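Uncharacterized protein lp_2664 (Lactobacillus plantarum WCFS1, PDB 2PJQ) is of unknown function but carries an all-helical HD domain and so probably belongs to the HD-type metal-dependent phosphohydrolase superfamily. Local coordinates at residues B[11-22]-B[80-90]; B[49-60]-B[118-126]. All coordinates share one frame; numbering follows the deposited sequence.

Contact 1 (B[11-22]-B[80-90]); sequences QLTAIQTYALQK and DLIVQLNAQNV
Residues 11-22 and 80-90 pair two helices of the all-helical HD-domain protein in a nearly antiparallel sense: the segments 11-22 and 80-87 make an angle of 151°, their axes 10.5 Å apart at closest approach. Q11 lies level with Q88, I15 with L85 and Y18 with Q84. Chi1 of Y18 (-173°, CG anti to the backbone N) carries the ring to Q84, which lays its CG over one face, a CH-pi contact 3.7 Å from the ring centroid, while K22 CG of the tyrosine's own helix packs on the opposite face. L81 CD1 approaches the same ring obliquely, and D80 CB meets the hydroxyl. Deeper in, I15 CD1 touches L85 CD2 at 4.3 Å, and both helices lean on helix 53-62, where L62 receives I15 and L81. At the outer end K22 NZ and D80 OD2 form a long salt bridge of 3.8 Å. At the other end a Schellman motif closes helix 74-87, with N89 at positive phi as its C-prime residue. The extended Q11 reaches this turn, and its NE2 donates to the backbone O of Q88 at 2.8 Å, tilted 22° from the carbonyl plane.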
loop_
_atom_site.group_PDB
_atom_site.type_symbol
_atom_site.label_atom_id
_atom_site.label_comp_id
_atom_site.label_asym_id
_atom_site.label_seq_id
_atom_site.Cartn_x
_atom_site.Cartn_y
_atom_site.Cartn_z
ATOM N N GLN B 11 -0.044 -11.035 34.176
ATOM C CA GLN B 11 1.013 -11.291 33.233
ATOM C C GLN B 11 0.481 -10.954 31.863
ATOM O O GLN B 11 1.202 -10.388 31.034
ATOM C CB GLN B 11 1.422 -12.752 33.288
ATOM C CG GLN B 11 1.871 -13.218 34.657
ATOM C CD GLN B 11 2.216 -14.702 34.687
ATOM O OE1 GLN B 11 1.440 -15.540 34.213
ATOM N NE2 GLN B 11 3.378 -15.033 35.256
ATOM N N LEU B 12 -0.788 -11.284 31.626
ATOM C CA LEU B 12 -1.386 -11.004 30.331
ATOM C C LEU B 12 -1.214 -9.529 30.040
ATOM O O LEU B 12 -0.534 -9.165 29.075
ATOM C CB LEU B 12 -2.872 -11.363 30.308
ATOM C CG LEU B 12 -3.387 -12.001 29.004
ATOM C CD1 LEU B 12 -4.924 -12.004 28.977
ATOM C CD2 LEU B 12 -2.844 -11.241 27.808
ATOM N N THR B 13 -1.807 -8.687 30.885
ATOM C CA THR B 13 -1.721 -7.237 30.721
ATOM C C THR B 13 -0.283 -6.810 30.475
ATOM O O THR B 13 -0.013 -5.996 29.593
ATOM C CB THR B 13 -2.233 -6.460 31.976
ATOM O OG1 THR B 13 -3.589 -6.814 32.254
ATOM C CG2 THR B 13 -2.174 -4.955 31.736
ATOM N N ALA B 14 0.643 -7.357 31.253
ATOM C CA ALA B 14 2.054 -6.996 31.103
ATOM C C ALA B 14 2.508 -7.243 29.678
ATOM O O ALA B 14 3.107 -6.372 29.050
ATOM C CB ALA B 14 2.912 -7.798 32.062
ATOM N N ILE B 15 2.213 -8.442 29.178
ATOM C CA ILE B 15 2.572 -8.844 27.827
ATOM C C ILE B 15 1.980 -7.887 26.810
ATOM O O ILE B 15 2.617 -7.582 25.788
ATOM C CB ILE B 15 2.048 -10.270 27.512
ATOM C CG1 ILE B 15 2.750 -11.284 28.407
ATOM C CG2 ILE B 15 2.280 -10.614 26.043
ATOM C CD1 ILE B 15 2.140 -12.617 28.359
ATOM N N GLN B 16 0.750 -7.438 27.080
ATOM C CA GLN B 16 0.062 -6.508 26.181
ATOM C C GLN B 16 0.900 -5.239 26.159
ATOM O O GLN B 16 1.276 -4.725 25.087
ATOM C CB GLN B 16 -1.332 -6.176 26.705
ATOM C CG GLN B 16 -2.139 -5.284 25.758
ATOM C CD GLN B 16 -3.425 -4.747 26.385
ATOM O OE1 GLN B 16 -4.130 -5.449 27.123
ATOM N NE2 GLN B 16 -3.738 -3.498 26.083
ATOM N N THR B 17 1.201 -4.757 27.362
ATOM C CA THR B 17 1.992 -3.562 27.521
ATOM C C THR B 17 3.287 -3.755 26.794
ATOM O O THR B 17 3.693 -2.901 26.019
ATOM C CB THR B 17 2.326 -3.267 28.984
ATOM O OG1 THR B 17 1.129 -3.234 29.752
ATOM C CG2 THR B 17 3.007 -1.920 29.109
ATOM N N TYR B 18 3.943 -4.877 27.034
ATOM C CA TYR B 18 5.207 -5.123 26.369
ATOM C C TYR B 18 5.078 -5.054 24.845
ATOM O O TYR B 18 5.842 -4.351 24.166
ATOM C CB TYR B 18 5.761 -6.483 26.772
ATOM C CG TYR B 18 7.147 -6.716 26.239
ATOM C CD1 TYR B 18 8.238 -6.002 26.744
ATOM C CD2 TYR B 18 7.361 -7.595 25.181
ATOM C CE1 TYR B 18 9.500 -6.150 26.208
ATOM C CE2 TYR B 18 8.626 -7.751 24.632
ATOM C CZ TYR B 18 9.689 -7.022 25.150
ATOM O OH TYR B 18 10.924 -7.157 24.571
ATOM N N ALA B 19 4.106 -5.790 24.320
ATOM C CA ALA B 19 3.867 -5.845 22.889
ATOM C C ALA B 19 3.689 -4.463 22.271
ATOM O O ALA B 19 4.464 -4.060 21.401
ATOM C CB ALA B 19 2.647 -6.690 22.615
ATOM N N LEU B 20 2.662 -3.738 22.708
ATOM C CA LEU B 20 2.400 -2.404 22.170
ATOM C C LEU B 20 3.617 -1.463 22.230
ATOM O O LEU B 20 3.816 -0.656 21.330
ATOM C CB LEU B 20 1.199 -1.775 22.885
ATOM C CG LEU B 20 -0.112 -2.557 22.741
ATOM C CD1 LEU B 20 -1.120 -2.047 23.725
ATOM C CD2 LEU B 20 -0.640 -2.447 21.333
ATOM N N GLN B 21 4.437 -1.543 23.268
ATOM C CA GLN B 21 5.607 -0.671 23.308
ATOM C C GLN B 21 6.580 -1.008 22.178
ATOM O O GLN B 21 6.962 -0.136 21.402
ATOM C CB GLN B 21 6.329 -0.780 24.654
ATOM C CG GLN B 21 6.143 0.439 25.526
ATOM C CD GLN B 21 4.731 0.549 26.083
ATOM O OE1 GLN B 21 3.754 0.152 25.426
ATOM N NE2 GLN B 21 4.611 1.104 27.295
ATOM N N LYS B 22 6.966 -2.275 22.080
ATOM C CA LYS B 22 7.906 -2.718 21.061
ATOM C C LYS B 22 7.438 -2.503 19.636
ATOM O O LYS B 22 8.243 -2.577 18.702
ATOM C CB LYS B 22 8.243 -4.202 21.250
ATOM C CG LYS B 22 9.159 -4.499 22.415
ATOM C CD LYS B 22 10.541 -3.923 22.193
ATOM C CE LYS B 22 11.411 -4.155 23.407
ATOM N NZ LYS B 22 12.862 -4.151 23.050
ATOM N N ASP B 80 14.985 -10.784 23.987
ATOM C CA ASP B 80 14.377 -9.673 24.717
ATOM C C ASP B 80 13.070 -10.129 25.349
ATOM O O ASP B 80 12.842 -9.918 26.533
ATOM C CB ASP B 80 14.113 -8.466 23.814
ATOM C CG ASP B 80 15.303 -7.511 23.746
ATOM O OD1 ASP B 80 16.026 -7.378 24.763
ATOM O OD2 ASP B 80 15.504 -6.881 22.682
ATOM N N LEU B 81 12.218 -10.772 24.560
ATOM C CA LEU B 81 10.936 -11.251 25.064
ATOM C C LEU B 81 11.085 -12.143 26.304
ATOM O O LEU B 81 10.225 -12.133 27.190
ATOM C CB LEU B 81 10.174 -12.008 23.965
ATOM C CG LEU B 81 8.884 -12.721 24.405
ATOM C CD1 LEU B 81 7.860 -11.702 24.904
ATOM C CD2 LEU B 81 8.312 -13.517 23.254
ATOM N N ILE B 82 12.161 -12.922 26.376
ATOM C CA ILE B 82 12.339 -13.776 27.552
ATOM C C ILE B 82 12.603 -12.883 28.767
ATOM O O ILE B 82 11.994 -13.051 29.822
ATOM C CB ILE B 82 13.519 -14.794 27.389
ATOM C CG1 ILE B 82 13.165 -15.898 26.385
ATOM C CG2 ILE B 82 13.782 -15.488 28.702
ATOM C CD1 ILE B 82 13.007 -15.423 24.971
ATOM N N VAL B 83 13.509 -11.929 28.608
ATOM C CA VAL B 83 13.822 -11.010 29.686
ATOM C C VAL B 83 12.500 -10.487 30.224
ATOM O O VAL B 83 12.335 -10.342 31.430
ATOM C CB VAL B 83 14.730 -9.838 29.177
ATOM C CG1 VAL B 83 14.905 -8.770 30.244
ATOM C CG2 VAL B 83 16.104 -10.394 28.797
ATOM N N GLN B 84 11.542 -10.245 29.337
ATOM C CA GLN B 84 10.232 -9.752 29.762
ATOM C C GLN B 84 9.387 -10.847 30.434
ATOM O O GLN B 84 8.866 -10.670 31.536
ATOM C CB GLN B 84 9.459 -9.176 28.570
ATOM C CG GLN B 84 8.057 -8.684 28.939
ATOM C CD GLN B 84 8.078 -7.723 30.128
ATOM O OE1 GLN B 84 9.023 -6.948 30.281
ATOM N NE2 GLN B 84 7.034 -7.766 30.967
ATOM N N LEU B 85 9.231 -11.973 29.759
ATOM C CA LEU B 85 8.459 -13.047 30.342
ATOM C C LEU B 85 9.087 -13.441 31.665
ATOM O O LEU B 85 8.369 -13.730 32.627
ATOM C CB LEU B 85 8.421 -14.238 29.404
ATOM C CG LEU B 85 7.532 -14.069 28.175
ATOM C CD1 LEU B 85 8.031 -15.028 27.093
ATOM C CD2 LEU B 85 6.060 -14.325 28.538
ATOM N N ASN B 86 10.418 -13.456 31.735
ATOM C CA ASN B 86 11.052 -13.800 33.008
ATOM C C ASN B 86 10.723 -12.745 34.052
ATOM O O ASN B 86 10.303 -13.078 35.153
ATOM C CB ASN B 86 12.565 -13.944 32.880
ATOM C CG ASN B 86 12.984 -15.373 32.620
ATOM O OD1 ASN B 86 12.531 -16.291 33.294
ATOM N ND2 ASN B 86 13.855 -15.569 31.643
ATOM N N ALA B 87 10.887 -11.474 33.700
ATOM C CA ALA B 87 10.579 -10.404 34.636
ATOM C C ALA B 87 9.126 -10.479 35.113
ATOM O O ALA B 87 8.780 -9.838 36.101
ATOM C CB ALA B 87 10.838 -9.077 33.994
ATOM N N GLN B 88 8.283 -11.256 34.421
ATOM C CA GLN B 88 6.870 -11.396 34.793
ATOM C C GLN B 88 6.540 -12.753 35.434
ATOM O O GLN B 88 5.367 -13.125 35.562
ATOM C CB GLN B 88 5.959 -11.191 33.570
ATOM C CG GLN B 88 5.979 -9.796 32.969
ATOM C CD GLN B 88 5.676 -8.706 33.993
ATOM O OE1 GLN B 88 5.135 -8.976 35.064
ATOM N NE2 GLN B 88 6.012 -7.463 33.653
ATOM N N ASN B 89 7.576 -13.488 35.827
ATOM C CA ASN B 89 7.410 -14.788 36.460
ATOM C C ASN B 89 6.499 -15.712 35.676
ATOM O O ASN B 89 5.764 -16.511 36.267
ATOM C CB ASN B 89 6.851 -14.644 37.877
ATOM C CG ASN B 89 7.580 -13.587 38.703
ATOM O OD1 ASN B 89 8.817 -13.564 38.775
ATOM N ND2 ASN B 89 6.805 -12.708 39.351
ATOM N N VAL B 90 6.521 -15.609 34.354
ATOM C CA VAL B 90 5.692 -16.500 33.555
ATOM C C VAL B 90 6.362 -17.877 33.757
ATOM O O VAL B 90 7.585 -17.979 33.689
ATOM C CB VAL B 90 5.714 -16.069 32.063
ATOM C CG1 VAL B 90 7.005 -16.490 31.435
ATOM C CG2 VAL B 90 4.573 -16.676 31.314
#

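Contact 2 (B[49-60]-B[118-126])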
loop_
_atom_site.group_PDB
_atom_site.type_symbol
_atom_site.label_atom_id
_atom_site.label_comp_id
_atom_site.label_asym_id
_atom_site.label_seq_id
_atom_site.Cartn_x
_atom_site.Cartn_y
_atom_site.Cartn_z
ATOM N N GLU B 49 -14.282 -21.631 20.177
ATOM C CA GLU B 49 -13.645 -22.942 20.187
ATOM C C GLU B 49 -13.378 -23.534 21.566
ATOM O O GLU B 49 -13.060 -24.710 21.682
ATOM C CB GLU B 49 -12.329 -22.892 19.419
ATOM C CG GLU B 49 -12.502 -23.137 17.955
ATOM C CD GLU B 49 -13.292 -24.399 17.704
ATOM O OE1 GLU B 49 -12.889 -25.457 18.222
ATOM O OE2 GLU B 49 -14.321 -24.333 16.996
ATOM N N GLY B 50 -13.505 -22.727 22.609
ATOM C CA GLY B 50 -13.243 -23.233 23.937
ATOM C C GLY B 50 -11.752 -23.402 24.117
ATOM O O GLY B 50 -11.270 -24.434 24.574
ATOM N N ALA B 51 -11.013 -22.373 23.742
ATOM C CA ALA B 51 -9.571 -22.415 23.859
ATOM C C ALA B 51 -9.155 -21.657 25.093
ATOM O O ALA B 51 -9.879 -20.782 25.561
ATOM C CB ALA B 51 -8.928 -21.789 22.628
ATOM N N ASN B 52 -7.992 -22.000 25.633
ATOM C CA ASN B 52 -7.491 -21.296 26.791
ATOM C C ASN B 52 -7.317 -19.846 26.336
ATOM O O ASN B 52 -6.568 -19.564 25.403
ATOM C CB ASN B 52 -6.146 -21.851 27.230
ATOM C CG ASN B 52 -5.514 -21.001 28.307
ATOM O OD1 ASN B 52 -6.013 -20.935 29.432
ATOM N ND2 ASN B 52 -4.431 -20.319 27.967
ATOM N N LEU B 53 -8.008 -18.930 27.000
ATOM C CA LEU B 53 -7.948 -17.523 26.640
ATOM C C LEU B 53 -6.586 -16.868 26.789
ATOM O O LEU B 53 -5.970 -16.495 25.793
ATOM C CB LEU B 53 -8.964 -16.740 27.462
ATOM C CG LEU B 53 -9.433 -15.424 26.864
ATOM C CD1 LEU B 53 -10.169 -15.703 25.557
ATOM C CD2 LEU B 53 -10.339 -14.715 27.856
ATOM N N ASN B 54 -6.121 -16.731 28.032
ATOM C CA ASN B 54 -4.830 -16.095 28.326
ATOM C C ASN B 54 -3.588 -16.574 27.583
ATOM O O ASN B 54 -2.677 -15.789 27.363
ATOM C CB ASN B 54 -4.552 -16.151 29.825
ATOM C CG ASN B 54 -5.543 -15.344 30.617
ATOM O OD1 ASN B 54 -6.595 -14.953 30.097
ATOM N ND2 ASN B 54 -5.230 -15.095 31.887
ATOM N N LEU B 55 -3.518 -17.845 27.218
ATOM C CA LEU B 55 -2.350 -18.317 26.491
ATOM C C LEU B 55 -2.494 -17.746 25.090
ATOM O O LEU B 55 -1.533 -17.224 24.515
ATOM C CB LEU B 55 -2.340 -19.844 26.402
ATOM C CG LEU B 55 -1.069 -20.618 26.022
ATOM C CD1 LEU B 55 -1.472 -21.991 25.505
ATOM C CD2 LEU B 55 -0.265 -19.894 24.967
ATOM N N THR B 56 -3.711 -17.862 24.552
ATOM C CA THR B 56 -4.040 -17.402 23.206
ATOM C C THR B 56 -3.676 -15.944 22.959
ATOM O O THR B 56 -2.863 -15.640 22.092
ATOM C CB THR B 56 -5.558 -17.574 22.911
ATOM O OG1 THR B 56 -5.910 -18.957 22.994
ATOM C CG2 THR B 56 -5.902 -17.101 21.512
ATOM N N LEU B 57 -4.279 -15.040 23.721
ATOM C CA LEU B 57 -4.023 -13.623 23.518
ATOM C C LEU B 57 -2.556 -13.337 23.705
ATOM O O LEU B 57 -1.968 -12.585 22.927
ATOM C CB LEU B 57 -4.846 -12.770 24.479
ATOM C CG LEU B 57 -6.331 -13.099 24.481
ATOM C CD1 LEU B 57 -7.064 -12.112 25.358
ATOM C CD2 LEU B 57 -6.860 -13.067 23.053
ATOM N N ALA B 58 -1.975 -13.939 24.740
ATOM C CA ALA B 58 -0.565 -13.755 25.041
ATOM C C ALA B 58 0.213 -14.021 23.762
ATOM O O ALA B 58 0.927 -13.140 23.268
ATOM C CB ALA B 58 -0.140 -14.705 26.129
ATOM N N ALA B 59 0.044 -15.219 23.201
ATOM C CA ALA B 59 0.740 -15.570 21.974
ATOM C C ALA B 59 0.286 -14.669 20.850
ATOM O O ALA B 59 1.041 -14.412 19.919
ATOM C CB ALA B 59 0.495 -17.036 21.607
ATOM N N ALA B 60 -0.947 -14.186 20.915
ATOM C CA ALA B 60 -1.441 -13.308 19.860
ATOM C C ALA B 60 -0.694 -11.988 19.910
ATOM O O ALA B 60 -0.238 -11.477 18.894
ATOM C CB ALA B 60 -2.915 -13.070 20.035
ATOM N N SER B 118 -1.408 -26.214 18.356
ATOM C CA SER B 118 -2.314 -26.330 19.505
ATOM C C SER B 118 -3.678 -25.817 19.061
ATOM O O SER B 118 -3.873 -25.483 17.892
ATOM C CB SER B 118 -1.863 -25.448 20.676
ATOM O OG SER B 118 -0.490 -25.592 20.953
ATOM N N LEU B 119 -4.623 -25.756 19.994
ATOM C CA LEU B 119 -5.930 -25.229 19.662
ATOM C C LEU B 119 -5.755 -23.734 19.816
ATOM O O LEU B 119 -6.323 -22.942 19.059
ATOM C CB LEU B 119 -6.998 -25.715 20.631
ATOM C CG LEU B 119 -8.404 -25.142 20.409
ATOM C CD1 LEU B 119 -9.018 -25.681 19.127
ATOM C CD2 LEU B 119 -9.269 -25.496 21.601
ATOM N N GLU B 120 -4.951 -23.347 20.800
ATOM C CA GLU B 120 -4.715 -21.937 21.021
ATOM C C GLU B 120 -3.879 -21.446 19.871
ATOM O O GLU B 120 -3.993 -20.298 19.474
ATOM C CB GLU B 120 -4.003 -21.686 22.347
ATOM C CG GLU B 120 -3.616 -22.935 23.117
ATOM C CD GLU B 120 -4.802 -23.784 23.483
ATOM O OE1 GLU B 120 -5.645 -23.312 24.269
ATOM O OE2 GLU B 120 -4.888 -24.922 22.974
ATOM N N GLY B 121 -3.054 -22.326 19.314
ATOM C CA GLY B 121 -2.224 -21.938 18.179
ATOM C C GLY B 121 -3.060 -21.719 16.920
ATOM O O GLY B 121 -2.930 -20.718 16.227
ATOM N N GLN B 122 -3.928 -22.674 16.620
ATOM C CA GLN B 122 -4.780 -22.565 15.457
ATOM C C GLN B 122 -5.566 -21.284 15.573
ATOM O O GLN B 122 -5.837 -20.623 14.579
ATOM C CB GLN B 122 -5.734 -23.747 15.396
ATOM C CG GLN B 122 -5.021 -25.073 15.162
ATOM C CD GLN B 122 -5.935 -26.272 15.309
ATOM O OE1 GLN B 122 -7.165 -26.168 15.189
ATOM N NE2 GLN B 122 -5.336 -27.428 15.560
ATOM N N VAL B 123 -5.925 -20.916 16.796
ATOM C CA VAL B 123 -6.679 -19.692 16.982
ATOM C C VAL B 123 -5.832 -18.441 16.723
ATOM O O VAL B 123 -6.288 -17.513 16.066
ATOM C CB VAL B 123 -7.309 -19.630 18.386
ATOM C CG1 VAL B 123 -7.871 -18.238 18.649
ATOM C CG2 VAL B 123 -8.440 -20.640 18.483
ATOM N N VAL B 124 -4.601 -18.405 17.222
ATOM C CA VAL B 124 -3.760 -17.236 16.992
ATOM C C VAL B 124 -3.579 -17.107 15.476
ATOM O O VAL B 124 -3.849 -16.058 14.885
ATOM C CB VAL B 124 -2.372 -17.385 17.688
ATOM C CG1 VAL B 124 -1.682 -16.028 17.812
ATOM C CG2 VAL B 124 -2.548 -17.987 19.057
ATOM N N GLN B 125 -3.153 -18.193 14.845
ATOM C CA GLN B 125 -2.939 -18.206 13.402
ATOM C C GLN B 125 -4.154 -17.705 12.608
ATOM O O GLN B 125 -4.034 -16.814 11.754
ATOM C CB GLN B 125 -2.573 -19.620 12.950
ATOM C CG GLN B 125 -2.500 -19.766 11.454
ATOM C CD GLN B 125 -1.997 -21.123 11.016
ATOM O OE1 GLN B 125 -0.803 -21.416 11.104
ATOM N NE2 GLN B 125 -2.912 -21.964 10.538
ATOM N N ASP B 126 -5.319 -18.283 12.877
ATOM C CA ASP B 126 -6.528 -17.871 12.174
ATOM C C ASP B 126 -6.808 -16.396 12.394
ATOM O O ASP B 126 -7.273 -15.696 11.503
ATOM C CB ASP B 126 -7.719 -18.690 12.647
ATOM C CG ASP B 126 -7.722 -20.081 12.067
ATOM O OD1 ASP B 126 -6.978 -20.313 11.086
ATOM O OD2 ASP B 126 -8.478 -20.934 12.577
#
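E120 lies across the start of helix 53-62, its CB and CG overlapping T56 and L55 while its carboxylate reaches the turn before them. The bend at chi2 (-60°) folds the chain back, and OE1 accepts from the backbone N of N52 at 3.0 Å, met nearly along its C-O bond. OE2 takes a weak bond from the backbone N of L119, so the two oxygens link the beginnings of both helices. N52, at the N-cap position, thus has its backbone N-H tied to the facing helix. Its carbonyl O accepts from T56 OG1 at 2.6 Å. This hydroxyl also packs on E120 CB. With chi1 at -61°, OG1 lies beside the backbone N, turned back to the N52 carbonyl, and CG2 is left to point at V123 CG1, 3.7 Å away, the two side chains crossing at about a right angle. A valine in place of T56 would probably leave the N52 carbonyl without its hydroxyl partner, the first turn being held there by the weak bond from the backbone N alone.

Ahead of the helix, G50 at positive phi ends helix 32-49 in a Schellman motif, and L119 CD2 packs against A51 CB at 3.9 Å. Farther along, V124 sets CG1 against the CA of A60 at 3.4 Å, and I101 of helix 92-102 touches both A59 and V124. With alanines A59 and A60 against V124, the segments 53-60 and 119-126 come to 9.0 Å between axes at a crossing angle of -41°. The pair is part of the all-helical HD domain, and V124 lies near, without touching, H34, H63, D64 and D128, whose side chains converge in a pattern consistent with an HD-type metal site, though no metal is bound to them here.

Overall arrangement
Contacts 1 and 2 lie about 17 Å apart, centre to centre, in one helical bundle, and they meet where helix 9-22 packs on helix 53-62. There L12 CD1 comes within 3.6 Å of N54 OD1, and I15 CD1 within 3.8 Å of A58 CB. Along the chain the segments alternate: 11-22, 49-60, 80-90, 118-126, so the two connections cross. Helix 53-62 is followed by helix 74-87, passing from contact 2 to contact 1. Contact 1 sets helix 9-22 against helix 74-87, farther from the chain centre; contact 2 joins helices 53-62 and 119-130 nearer to it and to the probable HD-type site.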